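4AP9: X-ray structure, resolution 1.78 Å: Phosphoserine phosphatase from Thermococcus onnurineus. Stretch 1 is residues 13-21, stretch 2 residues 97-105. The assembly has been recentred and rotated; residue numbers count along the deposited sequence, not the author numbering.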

# COMPACT_ATOMS: atom_id res chain seq x y z
N VAL A 13 -23.38 5.43 -8.05
CA VAL A 13 -23.97 5.26 -6.72
C VAL A 13 -24.97 6.38 -6.50
O VAL A 13 -24.63 7.56 -6.66
CB VAL A 13 -22.90 5.32 -5.60
CG1 VAL A 13 -23.53 5.15 -4.22
CG2 VAL A 13 -21.84 4.24 -5.82
N ILE A 14 -26.20 6.01 -6.15
CA ILE A 14 -27.21 6.99 -5.79
C ILE A 14 -27.62 6.85 -4.33
O ILE A 14 -28.12 5.80 -3.91
CB ILE A 14 -28.48 6.86 -6.67
CG1 ILE A 14 -28.13 6.96 -8.16
CG2 ILE A 14 -29.51 7.92 -6.28
CD1 ILE A 14 -29.24 6.52 -9.06
N ASP A 15 -27.42 7.91 -3.55
CA ASP A 15 -27.97 7.99 -2.20
C ASP A 15 -29.44 8.35 -2.36
O ASP A 15 -29.76 9.43 -2.83
CB ASP A 15 -27.23 9.05 -1.38
CG ASP A 15 -27.58 9.02 0.09
OD1 ASP A 15 -28.00 7.96 0.58
OD2 ASP A 15 -27.45 10.07 0.76
N ILE A 16 -30.32 7.41 -1.99
CA ILE A 16 -31.75 7.47 -2.31
C ILE A 16 -32.45 8.73 -1.80
O ILE A 16 -33.16 9.40 -2.54
CB ILE A 16 -32.47 6.22 -1.78
CG1 ILE A 16 -31.95 4.98 -2.51
CG2 ILE A 16 -33.98 6.33 -1.97
CD1 ILE A 16 -32.43 3.67 -1.91
N GLU A 17 -32.26 9.05 -0.53
CA GLU A 17 -33.02 10.15 0.06
C GLU A 17 -32.61 11.50 -0.50
O GLU A 17 -31.44 11.86 -0.48
CB GLU A 17 -32.87 10.14 1.58
CG GLU A 17 -33.36 8.86 2.22
CD GLU A 17 -32.80 8.68 3.62
OE1 GLU A 17 -31.56 8.63 3.78
OE2 GLU A 17 -33.60 8.60 4.57
N GLY A 18 -33.59 12.25 -0.98
CA GLY A 18 -33.31 13.58 -1.52
C GLY A 18 -32.84 13.55 -2.96
O GLY A 18 -32.57 14.60 -3.55
N THR A 19 -32.74 12.36 -3.55
CA THR A 19 -32.49 12.25 -4.97
C THR A 19 -33.67 11.57 -5.65
O THR A 19 -34.29 12.15 -6.54
CB THR A 19 -31.20 11.47 -5.28
OG1 THR A 19 -31.35 10.12 -4.80
CG2 THR A 19 -29.99 12.13 -4.60
N LEU A 20 -33.98 10.34 -5.22
CA LEU A 20 -35.07 9.57 -5.82
C LEU A 20 -36.40 9.72 -5.10
O LEU A 20 -37.46 9.51 -5.70
CB LEU A 20 -34.70 8.09 -5.91
CG LEU A 20 -33.41 7.70 -6.63
CD1 LEU A 20 -33.28 6.18 -6.68
CD2 LEU A 20 -33.37 8.30 -8.04
N THR A 21 -36.35 10.06 -3.82
CA THR A 21 -37.57 10.23 -3.03
C THR A 21 -37.44 11.40 -2.06
O THR A 21 -36.35 11.70 -1.58
CB THR A 21 -37.89 8.96 -2.23
OG1 THR A 21 -39.12 9.13 -1.52
CG2 THR A 21 -36.79 8.67 -1.22
N LYS A 97 -22.97 0.63 -13.99
CA LYS A 97 -23.66 -0.26 -13.06
C LYS A 97 -24.25 0.65 -11.97
O LYS A 97 -23.55 1.53 -11.46
CB LYS A 97 -22.69 -1.25 -12.47
CG LYS A 97 -23.23 -2.04 -11.31
CD LYS A 97 -22.26 -3.12 -10.93
CE LYS A 97 -21.65 -2.87 -9.59
NZ LYS A 97 -21.11 -4.15 -9.04
N VAL A 98 -25.51 0.44 -11.61
CA VAL A 98 -26.21 1.33 -10.68
C VAL A 98 -26.36 0.74 -9.28
O VAL A 98 -26.91 -0.35 -9.11
CB VAL A 98 -27.61 1.68 -11.22
CG1 VAL A 98 -28.35 2.61 -10.27
CG2 VAL A 98 -27.49 2.29 -12.61
N VAL A 99 -25.88 1.47 -8.27
CA VAL A 99 -25.92 1.01 -6.89
C VAL A 99 -26.72 2.02 -6.09
O VAL A 99 -26.38 3.21 -6.06
CB VAL A 99 -24.51 0.85 -6.27
CG1 VAL A 99 -24.62 0.38 -4.84
CG2 VAL A 99 -23.68 -0.14 -7.09
N LEU A 100 -27.79 1.55 -5.47
CA LEU A 100 -28.64 2.43 -4.68
C LEU A 100 -28.30 2.21 -3.22
O LEU A 100 -28.25 1.08 -2.76
CB LEU A 100 -30.12 2.12 -4.94
CG LEU A 100 -30.63 2.17 -6.37
CD1 LEU A 100 -32.15 2.11 -6.38
CD2 LEU A 100 -30.17 3.41 -7.11
N ILE A 101 -28.07 3.29 -2.48
CA ILE A 101 -27.74 3.15 -1.07
C ILE A 101 -28.58 4.08 -0.21
O ILE A 101 -29.12 5.07 -0.70
CB ILE A 101 -26.23 3.42 -0.80
CG1 ILE A 101 -25.84 4.87 -1.10
CG2 ILE A 101 -25.36 2.51 -1.65
CD1 ILE A 101 -24.38 5.16 -0.78
N SER A 102 -28.71 3.72 1.05
CA SER A 102 -29.32 4.61 2.03
C SER A 102 -28.90 4.21 3.43
O SER A 102 -28.61 3.04 3.69
CB SER A 102 -30.86 4.55 1.92
OG SER A 102 -31.47 5.40 2.90
N GLY A 103 -28.88 5.18 4.34
CA GLY A 103 -28.67 4.91 5.75
C GLY A 103 -29.97 4.60 6.48
O GLY A 103 -29.97 4.31 7.68
N SER A 104 -31.08 4.70 5.76
CA SER A 104 -32.39 4.34 6.30
C SER A 104 -32.64 2.85 6.08
O SER A 104 -31.76 2.12 5.58
CB SER A 104 -33.53 5.05 5.56
OG SER A 104 -34.76 4.93 6.28
N PHE A 105 -33.85 2.41 6.44
CA PHE A 105 -34.20 0.99 6.47
C PHE A 105 -34.60 0.34 5.14
O PHE A 105 -35.45 0.85 4.42
CB PHE A 105 -35.33 0.83 7.50
CG PHE A 105 -34.94 1.27 8.89
CD1 PHE A 105 -34.23 0.44 9.72
CD2 PHE A 105 -35.29 2.53 9.36
CE1 PHE A 105 -33.87 0.84 10.98
CE2 PHE A 105 -34.93 2.93 10.63
CZ PHE A 105 -34.22 2.09 11.44
O HOH W 1 -30.60 7.74 1.38
O HOH W 2 -29.30 7.97 4.77

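Two parallel strands, residues 13-15 and 97-102, lie edge to edge, joined by a ladder of three backbone hydrogen bonds: Ile14 N to Val99 O (2.8 Å), Ile101 N to Ile14 O (2.9 Å) and Ile16 N to Ile101 O (2.9 Å). Side chains alternate along each strand, and the register sets like faces side by side. On one face Val13 sits beside Val99, and the p rotamer of Ile101 carries its CD1 across toward stretch 1, where Val13 CG1 meets it at 3.5 Å. Asp15 shares this face, and its OD1 accepts from water 1 at 2.7 Å, a role its carboxylate suits.

On the other face Leu100 is the central bump. Its CD2 lies 3.8 Å from Ile14 CD1 and 4.2 Å from Leu20 CD1, while Ile16 CD1 comes within 4.1 Å of Leu100 CB, so three aliphatic side chains form a hollow around it. Branched aliphatic chains suit such packing because their methyls fill a buried space and need no polar partner, and all four are buried.

Toward Glu17, Ser102 and Gly103 the contact turns polar, and water fills the gap. Water 1 also donates to Glu17 OE1 (2.7 Å) and accepts from Glu17 N (2.8 Å) and Ser102 OG (2.9 Å). Water 2 links Glu17 OE1 (2.6 Å) to Gly103 N (2.9 Å). Glu17 is long enough to reach both waters, and Ser102 is short enough for its OG to meet water 1 near the backbone.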